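Local coordinates for protein taurocyamine kinase (Schistosoma mansoni, PDB 4WOD) that catalyses the reversible, magnesium-dependent transfer of phosphate between ATP and taurocyamine, using a chain that carries two phosphagen kinase repeats in tandem, at residues Ala282-Leu287 against Ala344-Glu349; Leu468-Leu473 against Asn598-Tyr603. The protein carries 4 engineered substitutions. All coordinates share one frame; numbering follows the deposited sequence.

Interaction 1: Ala282-Leu287 against Ala344-Glu349; sequences AKIPML and ALLELE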
ATOM      1  N   ALA A 282       1.968  19.348   6.271  1.00 20.57           N
ATOM      2  CA  ALA A 282       2.979  19.045   7.275  1.00 20.36           C
ATOM      3  C   ALA A 282       4.256  18.521   6.643  1.00 23.37           C
ATOM      4  O   ALA A 282       4.200  17.827   5.633  1.00 22.82           O
ATOM      5  CB  ALA A 282       2.444  18.032   8.272  1.00 20.18           C
ATOM      6  N   LYS A 283       5.390  18.831   7.267  1.00 19.87           N
ATOM      7  CA  LYS A 283       6.693  18.274   6.884  1.00 23.04           C
ATOM      8  C   LYS A 283       6.956  16.940   7.579  1.00 21.79           C
ATOM      9  O   LYS A 283       7.374  16.908   8.737  1.00 24.35           O
ATOM     10  CB  LYS A 283       7.829  19.247   7.213  1.00 26.62           C
ATOM     11  CG  LYS A 283       7.767  20.585   6.505  1.00 32.78           C
ATOM     12  CD  LYS A 283       8.400  21.667   7.374  1.00 39.56           C
ATOM     13  CE  LYS A 283       7.558  22.942   7.439  1.00 35.12           C
ATOM     14  NZ  LYS A 283       7.844  23.758   8.670  1.00 44.87           N
ATOM     15  N   ILE A 284       6.736  15.845   6.860  1.00 18.91           N
ATOM     16  CA  ILE A 284       6.947  14.507   7.407  1.00 22.60           C
ATOM     17  C   ILE A 284       7.782  13.609   6.466  1.00 23.52           C
ATOM     18  O   ILE A 284       7.363  12.495   6.131  1.00 21.45           O
ATOM     19  CB  ILE A 284       5.595  13.826   7.699  1.00 21.31           C
ATOM     20  CG1 ILE A 284       4.739  13.762   6.423  1.00 19.97           C
ATOM     21  CG2 ILE A 284       4.827  14.628   8.775  1.00 16.52           C
ATOM     22  CD1 ILE A 284       3.623  12.760   6.486  1.00 19.33           C
ATOM     23  N   PRO A 285       8.981  14.076   6.068  1.00 25.12           N
ATOM     24  CA  PRO A 285       9.784  13.317   5.097  1.00 25.11           C
ATOM     25  C   PRO A 285      10.159  11.899   5.552  1.00 24.91           C
ATOM     26  O   PRO A 285      10.216  10.999   4.714  1.00 20.43           O
ATOM     27  CB  PRO A 285      11.050  14.176   4.944  1.00 23.12           C
ATOM     28  CG  PRO A 285      11.165  14.891   6.256  1.00 22.64           C
ATOM     29  CD  PRO A 285       9.728  15.228   6.606  1.00 22.81           C
ATOM     30  N   MET A 286      10.412  11.691   6.843  1.00 18.84           N
ATOM     31  CA  MET A 286      10.890  10.388   7.265  1.00 23.57           C
ATOM     32  C   MET A 286       9.739   9.409   7.327  1.00 23.28           C
ATOM     33  O   MET A 286       9.870   8.271   6.894  1.00 18.77           O
ATOM     34  CB  MET A 286      11.616  10.478   8.611  1.00 26.97           C
ATOM     35  CG  MET A 286      12.599   9.343   8.829  1.00 31.57           C
ATOM     36  SD  MET A 286      13.968   9.812   9.920  1.00 38.34           S
ATOM     37  CE  MET A 286      14.997  10.721   8.783  1.00 35.95           C
ATOM     38  N   LEU A 287       8.595   9.866   7.837  1.00 20.61           N
ATOM     39  CA  LEU A 287       7.389   9.053   7.867  1.00 19.86           C
ATOM     40  C   LEU A 287       6.927   8.705   6.454  1.00 20.30           C
ATOM     41  O   LEU A 287       6.524   7.568   6.188  1.00 21.71           O
ATOM     42  CB  LEU A 287       6.270   9.786   8.618  1.00 21.84           C
ATOM     43  CG  LEU A 287       4.825   9.291   8.578  1.00 22.78           C
ATOM     44  CD1 LEU A 287       4.643   7.899   9.200  1.00 23.00           C
ATOM     45  CD2 LEU A 287       3.942  10.321   9.293  1.00 19.56           C
ATOM     46  N   ALA A 344      -0.950  11.784  16.151  1.00 18.23           N
ATOM     47  CA  ALA A 344      -0.188  10.536  16.196  1.00 19.65           C
ATOM     48  C   ALA A 344       0.898  10.472  15.109  1.00 20.52           C
ATOM     49  O   ALA A 344       2.019  10.008  15.352  1.00 21.77           O
ATOM     50  CB  ALA A 344      -1.136   9.310  16.064  1.00 17.54           C
ATOM     51  N   LEU A 345       0.559  10.914  13.905  1.00 16.06           N
ATOM     52  CA  LEU A 345       1.507  10.839  12.792  1.00 17.67           C
ATOM     53  C   LEU A 345       2.675  11.805  12.968  1.00 19.16           C
ATOM     54  O   LEU A 345       3.827  11.469  12.673  1.00 16.30           O
ATOM     55  CB  LEU A 345       0.798  11.117  11.472  1.00 15.62           C
ATOM     56  CG  LEU A 345      -0.298  10.149  11.030  1.00 17.58           C
ATOM     57  CD1 LEU A 345      -0.896  10.633   9.711  1.00 15.07           C
ATOM     58  CD2 LEU A 345       0.272   8.717  10.902  1.00 16.92           C
ATOM     59  N   LEU A 346       2.382  13.006  13.447  1.00 15.75           N
ATOM     60  CA  LEU A 346       3.437  13.982  13.670  1.00 17.94           C
ATOM     61  C   LEU A 346       4.319  13.535  14.846  1.00 18.39           C
ATOM     62  O   LEU A 346       5.547  13.712  14.815  1.00 19.59           O
ATOM     63  CB  LEU A 346       2.842  15.388  13.904  1.00 17.23           C
ATOM     64  CG  LEU A 346       2.070  16.034  12.746  1.00 17.69           C
ATOM     65  CD1 LEU A 346       1.389  17.298  13.220  1.00 16.73           C
ATOM     66  CD2 LEU A 346       2.943  16.331  11.518  1.00 16.50           C
ATOM     67  N   GLU A 347       3.706  12.952  15.877  1.00 19.05           N
ATOM     68  CA  GLU A 347       4.486  12.395  16.989  1.00 20.18           C
ATOM     69  C   GLU A 347       5.407  11.274  16.474  1.00 22.57           C
ATOM     70  O   GLU A 347       6.558  11.139  16.908  1.00 17.73           O
ATOM     71  CB  GLU A 347       3.572  11.866  18.098  1.00 20.92           C
ATOM     72  CG  GLU A 347       2.957  12.949  18.966  1.00 21.46           C
ATOM     73  CD  GLU A 347       1.932  12.415  19.964  1.00 25.42           C
ATOM     74  OE1 GLU A 347       1.401  11.314  19.760  1.00 27.15           O
ATOM     75  OE2 GLU A 347       1.639  13.112  20.952  1.00 26.21           O
ATOM     76  N   LEU A 348       4.905  10.495  15.518  1.00 19.25           N
ATOM     77  CA  LEU A 348       5.711   9.428  14.933  1.00 19.30           C
ATOM     78  C   LEU A 348       6.855   9.986  14.077  1.00 18.97           C
ATOM     79  O   LEU A 348       7.958   9.427  14.072  1.00 20.78           O
ATOM     80  CB  LEU A 348       4.830   8.482  14.119  1.00 20.02           C
ATOM     81  CG  LEU A 348       5.476   7.173  13.663  1.00 26.40           C
ATOM     82  CD1 LEU A 348       6.127   6.470  14.841  1.00 23.57           C
ATOM     83  CD2 LEU A 348       4.429   6.274  13.022  1.00 22.48           C
ATOM     84  N   GLU A 349       6.625  11.089  13.365  1.00 18.33           N
ATOM     85  CA  GLU A 349       7.707  11.705  12.601  1.00 18.72           C
ATOM     86  C   GLU A 349       8.812  12.150  13.561  1.00 19.28           C
ATOM     87  O   GLU A 349      10.011  11.957  13.306  1.00 16.22           O
ATOM     88  CB  GLU A 349       7.211  12.896  11.782  1.00 19.56           C
ATOM     89  CG  GLU A 349       8.318  13.718  11.157  1.00 19.61           C
ATOM     90  CD  GLU A 349       8.971  13.043   9.946  1.00 22.32           C
ATOM     91  OE1 GLU A 349       8.406  12.052   9.434  1.00 27.08           O
ATOM     92  OE2 GLU A 349      10.040  13.516   9.502  1.00 21.49           O
TER
HETATM   93  O   HOH W   1      10.341  16.417   9.960  1.00 26.55           O

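Interaction 2: Leu468-Leu473 against Asn598-Tyr603; sequences LPFGDL and NLAAVY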
ATOM      1  N   LEU A 468      25.332 -39.914  -6.111  1.00 36.30           N
ATOM      2  CA  LEU A 468      24.355 -39.401  -5.157  1.00 32.96           C
ATOM      3  C   LEU A 468      23.462 -40.518  -4.601  1.00 29.65           C
ATOM      4  O   LEU A 468      23.246 -41.531  -5.260  1.00 29.91           O
ATOM      5  CB  LEU A 468      23.504 -38.318  -5.824  1.00 33.24           C
ATOM      6  CG  LEU A 468      24.221 -37.023  -6.224  1.00 28.54           C
ATOM      7  CD1 LEU A 468      23.400 -36.275  -7.245  1.00 28.84           C
ATOM      8  CD2 LEU A 468      24.497 -36.149  -4.992  1.00 24.84           C
ATOM      9  N   PRO A 469      22.937 -40.344  -3.381  1.00 32.21           N
ATOM     10  CA  PRO A 469      22.088 -41.401  -2.821  1.00 31.81           C
ATOM     11  C   PRO A 469      20.618 -41.232  -3.196  1.00 33.53           C
ATOM     12  O   PRO A 469      19.737 -41.585  -2.410  1.00 38.44           O
ATOM     13  CB  PRO A 469      22.284 -41.235  -1.317  1.00 36.13           C
ATOM     14  CG  PRO A 469      22.454 -39.754  -1.159  1.00 33.22           C
ATOM     15  CD  PRO A 469      23.212 -39.286  -2.391  1.00 34.15           C
ATOM     16  N   PHE A 470      20.362 -40.672  -4.372  1.00 28.46           N
ATOM     17  CA  PHE A 470      19.007 -40.570  -4.894  1.00 29.35           C
ATOM     18  C   PHE A 470      19.117 -40.415  -6.402  1.00 27.88           C
ATOM     19  O   PHE A 470      20.165 -40.026  -6.911  1.00 29.24           O
ATOM     20  CB  PHE A 470      18.238 -39.400  -4.262  1.00 27.68           C
ATOM     21  CG  PHE A 470      19.042 -38.121  -4.150  1.00 27.30           C
ATOM     22  CD1 PHE A 470      19.588 -37.735  -2.936  1.00 31.19           C
ATOM     23  CD2 PHE A 470      19.242 -37.309  -5.252  1.00 24.68           C
ATOM     24  CE1 PHE A 470      20.335 -36.568  -2.821  1.00 26.72           C
ATOM     25  CE2 PHE A 470      19.983 -36.128  -5.143  1.00 26.68           C
ATOM     26  CZ  PHE A 470      20.528 -35.762  -3.925  1.00 23.75           C
ATOM     27  N   GLY A 471      18.054 -40.737  -7.120  1.00 25.82           N
ATOM     28  CA  GLY A 471      18.085 -40.666  -8.562  1.00 24.98           C
ATOM     29  C   GLY A 471      16.789 -40.089  -9.091  1.00 33.60           C
ATOM     30  O   GLY A 471      16.478 -38.917  -8.868  1.00 30.66           O
ATOM     31  N   ASP A 472      16.037 -40.917  -9.806  1.00 31.41           N
ATOM     32  CA  ASP A 472      14.733 -40.533 -10.315  1.00 28.91           C
ATOM     33  C   ASP A 472      13.641 -41.146  -9.444  1.00 32.81           C
ATOM     34  O   ASP A 472      13.398 -42.357  -9.472  1.00 35.27           O
ATOM     35  CB  ASP A 472      14.574 -40.974 -11.768  1.00 32.44           C
ATOM     36  CG  ASP A 472      13.342 -40.384 -12.429  1.00 37.63           C
ATOM     37  OD1 ASP A 472      12.340 -40.127 -11.723  1.00 36.20           O
ATOM     38  OD2 ASP A 472      13.382 -40.174 -13.665  1.00 39.30           O
ATOM     39  N   LEU A 473      12.966 -40.295  -8.687  1.00 28.15           N
ATOM     40  CA  LEU A 473      11.968 -40.747  -7.733  1.00 29.98           C
ATOM     41  C   LEU A 473      10.674 -41.238  -8.396  1.00 35.02           C
ATOM     42  O   LEU A 473       9.763 -41.713  -7.711  1.00 34.78           O
ATOM     43  CB  LEU A 473      11.640 -39.620  -6.757  1.00 25.98           C
ATOM     44  CG  LEU A 473      12.794 -38.833  -6.135  1.00 28.69           C
ATOM     45  CD1 LEU A 473      12.265 -37.777  -5.162  1.00 31.19           C
ATOM     46  CD2 LEU A 473      13.793 -39.732  -5.453  1.00 30.08           C
ATOM     47  N   ASN A 598      13.387 -36.506 -11.558  1.00 28.44           N
ATOM     48  CA  ASN A 598      14.818 -36.770 -11.492  1.00 28.48           C
ATOM     49  C   ASN A 598      15.555 -35.765 -10.600  1.00 27.60           C
ATOM     50  O   ASN A 598      16.156 -34.800 -11.084  1.00 24.30           O
ATOM     51  CB  ASN A 598      15.432 -36.762 -12.884  1.00 27.73           C
ATOM     52  CG  ASN A 598      16.814 -37.354 -12.894  1.00 27.84           C
ATOM     53  OD1 ASN A 598      17.405 -37.599 -11.836  1.00 26.83           O
ATOM     54  ND2 ASN A 598      17.348 -37.585 -14.083  1.00 28.83           N
ATOM     55  N   LEU A 599      15.510 -36.037  -9.301  1.00 23.07           N
ATOM     56  CA  LEU A 599      16.097 -35.187  -8.275  1.00 24.36           C
ATOM     57  C   LEU A 599      17.611 -35.117  -8.387  1.00 23.30           C
ATOM     58  O   LEU A 599      18.213 -34.079  -8.109  1.00 23.19           O
ATOM     59  CB  LEU A 599      15.694 -35.701  -6.891  1.00 20.43           C
ATOM     60  CG  LEU A 599      16.349 -35.076  -5.656  1.00 20.84           C
ATOM     61  CD1 LEU A 599      16.075 -33.585  -5.619  1.00 20.03           C
ATOM     62  CD2 LEU A 599      15.831 -35.768  -4.384  1.00 21.77           C
ATOM     63  N   ALA A 600      18.232 -36.220  -8.795  1.00 23.80           N
ATOM     64  CA  ALA A 600      19.678 -36.255  -8.886  1.00 23.99           C
ATOM     65  C   ALA A 600      20.149 -35.237  -9.915  1.00 22.32           C
ATOM     66  O   ALA A 600      21.151 -34.577  -9.698  1.00 21.77           O
ATOM     67  CB  ALA A 600      20.167 -37.651  -9.240  1.00 23.16           C
ATOM     68  N   ALA A 601      19.419 -35.105 -11.028  1.00 20.39           N
ATOM     69  CA  ALA A 601      19.801 -34.172 -12.087  1.00 20.33           C
ATOM     70  C   ALA A 601      19.503 -32.709 -11.713  1.00 21.12           C
ATOM     71  O   ALA A 601      20.250 -31.808 -12.089  1.00 21.46           O
ATOM     72  CB  ALA A 601      19.098 -34.533 -13.397  1.00 23.25           C
ATOM     73  N   VAL A 602      18.411 -32.474 -10.986  1.00 17.70           N
ATOM     74  CA  VAL A 602      18.097 -31.124 -10.523  1.00 18.33           C
ATOM     75  C   VAL A 602      19.152 -30.679  -9.505  1.00 17.12           C
ATOM     76  O   VAL A 602      19.669 -29.553  -9.546  1.00 21.08           O
ATOM     77  CB  VAL A 602      16.692 -31.062  -9.882  1.00 18.49           C
ATOM     78  CG1 VAL A 602      16.362 -29.627  -9.447  1.00 16.87           C
ATOM     79  CG2 VAL A 602      15.654 -31.573 -10.854  1.00 20.52           C
ATOM     80  N   TYR A 603      19.458 -31.586  -8.593  1.00 17.66           N
ATOM     81  CA  TYR A 603      20.414 -31.322  -7.513  1.00 18.58           C
ATOM     82  C   TYR A 603      21.806 -31.050  -8.069  1.00 16.39           C
ATOM     83  O   TYR A 603      22.456 -30.087  -7.681  1.00 17.07           O
ATOM     84  CB  TYR A 603      20.444 -32.510  -6.555  1.00 17.22           C
ATOM     85  CG  TYR A 603      21.343 -32.329  -5.363  1.00 17.66           C
ATOM     86  CD1 TYR A 603      20.871 -31.709  -4.218  1.00 15.27           C
ATOM     87  CD2 TYR A 603      22.660 -32.773  -5.383  1.00 15.73           C
ATOM     88  CE1 TYR A 603      21.686 -31.517  -3.104  1.00 16.83           C
ATOM     89  CE2 TYR A 603      23.497 -32.599  -4.255  1.00 20.87           C
ATOM     90  CZ  TYR A 603      22.993 -31.964  -3.120  1.00 21.97           C
ATOM     91  OH  TYR A 603      23.776 -31.768  -1.994  1.00 21.12           O
TER

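Interaction 1: Ala282-Leu287 against Ala344-Glu349
Glu349 reaches from its helix to the turn at Ile284-Leu287 and offers both carboxylate oxygens to consecutive backbone N-H groups. Leu287 N donates to OE1 of Glu349 at 2.7 Å, and Met286 N donates to Glu349 OE2 over a longer 3.2 Å. Both bonds use syn lone pairs, making the carboxylate a bidentate acceptor for two consecutive amides. The chain gets there by leaving the backbone with CG anti to N (chi1 170°) and then bending at chi2 (75°). OE2 also accepts from water 1, which donates as well to Lys283 O, and from Gln353 NE2 one turn further along the helix. Carbon closes in around the acid: Pro285 CD comes to 3.4 Å from Glu349 OE2, the two side chains crossing at about a right angle, and Leu287 CB lies 3.2 Å from OE1 of Glu349.

On the apolar side, CD2 of Leu346 touches two residues of the other segment, Ala282 CB and Ile284 CG2, each at 3.7 Å. Leu287 crosses both Leu345 and Leu348 at about a right angle; its CD2 sits 3.9 Å from Leu345 CB, while CD1 meets Leu348 CD2 more loosely. Phe293 of helix 293-299 packs on Ile284 and Leu287, and Val117 of strand 117-126 on Leu346.

The contact thus seats the end of strand 277-283, and the turn that follows it, on the long helix 331-355 of the first repeat's catalytic domain. Two amide N-H groups, a glutamine and a water all donate to one buried carboxylate, an environment that would be expected to stabilise its negative charge without a cationic partner across the contact.

Interaction 2: Leu468-Leu473 against Asn598-Tyr603
Phe470 packs on the start of helix 599-614, with Leu599 over one ring face and Tyr603 at its edge. CD2 of Leu599 stands 4.1 Å from the Phe470 ring centroid in a CH-pi contact, offset toward the rim. Leu468 CB lies over the opposite face. With its edge Phe470 points at the face of Tyr603, a T-shaped pair with centroids 5.4 Å apart and planes at 83°, in which Phe470 CZ approaches Tyr603 CG to 3.8 Å. CG of Phe470 sits between the backbone N and the carbonyl carbon (chi1 44°), on the side of the helix. Ala600 CB comes to 3.3 Å from Phe470 O.

Ala600 N donates to Gly471 O at 3.2 Å. Asn598 is the N-cap, its OD1 accepting a weak bond from Ala601 N, and its amide stacks nearly parallel to the Asp472 carboxylate, whose OD1 accepts from Asp474 N. Tyr603 OH bonds to Phe462 O, and Leu599 continues inward to Val485 of strand 480-489.

This is a capped helix N-terminus, with a loop carbonyl taking up a first-turn N-H, where the loop between helix 437-448 and strand 480-489 lies across the start of helix 599-614 in the second repeat.

The two contacts occupy different repeats, on opposite sides of the chain's centre, with their own centres about 55 Å apart; they share no element. Interaction 1 is mostly buried and joins a strand end to the long helix near the close of the first repeat's catalytic domain. Interaction 2 is only partly buried and lays an irregular loop over a helix start in the second. Their chemistry differs accordingly: interaction 1 pairs the amides of the turn after the strand with a side-chain carboxylate amid aliphatic packing, while interaction 2 combines aromatic edge-to-face and CH-pi contacts with a backbone bond from Ala600 N to Gly471 O, a first-turn helix N-H meeting a loop carbonyl beside an asparagine cap.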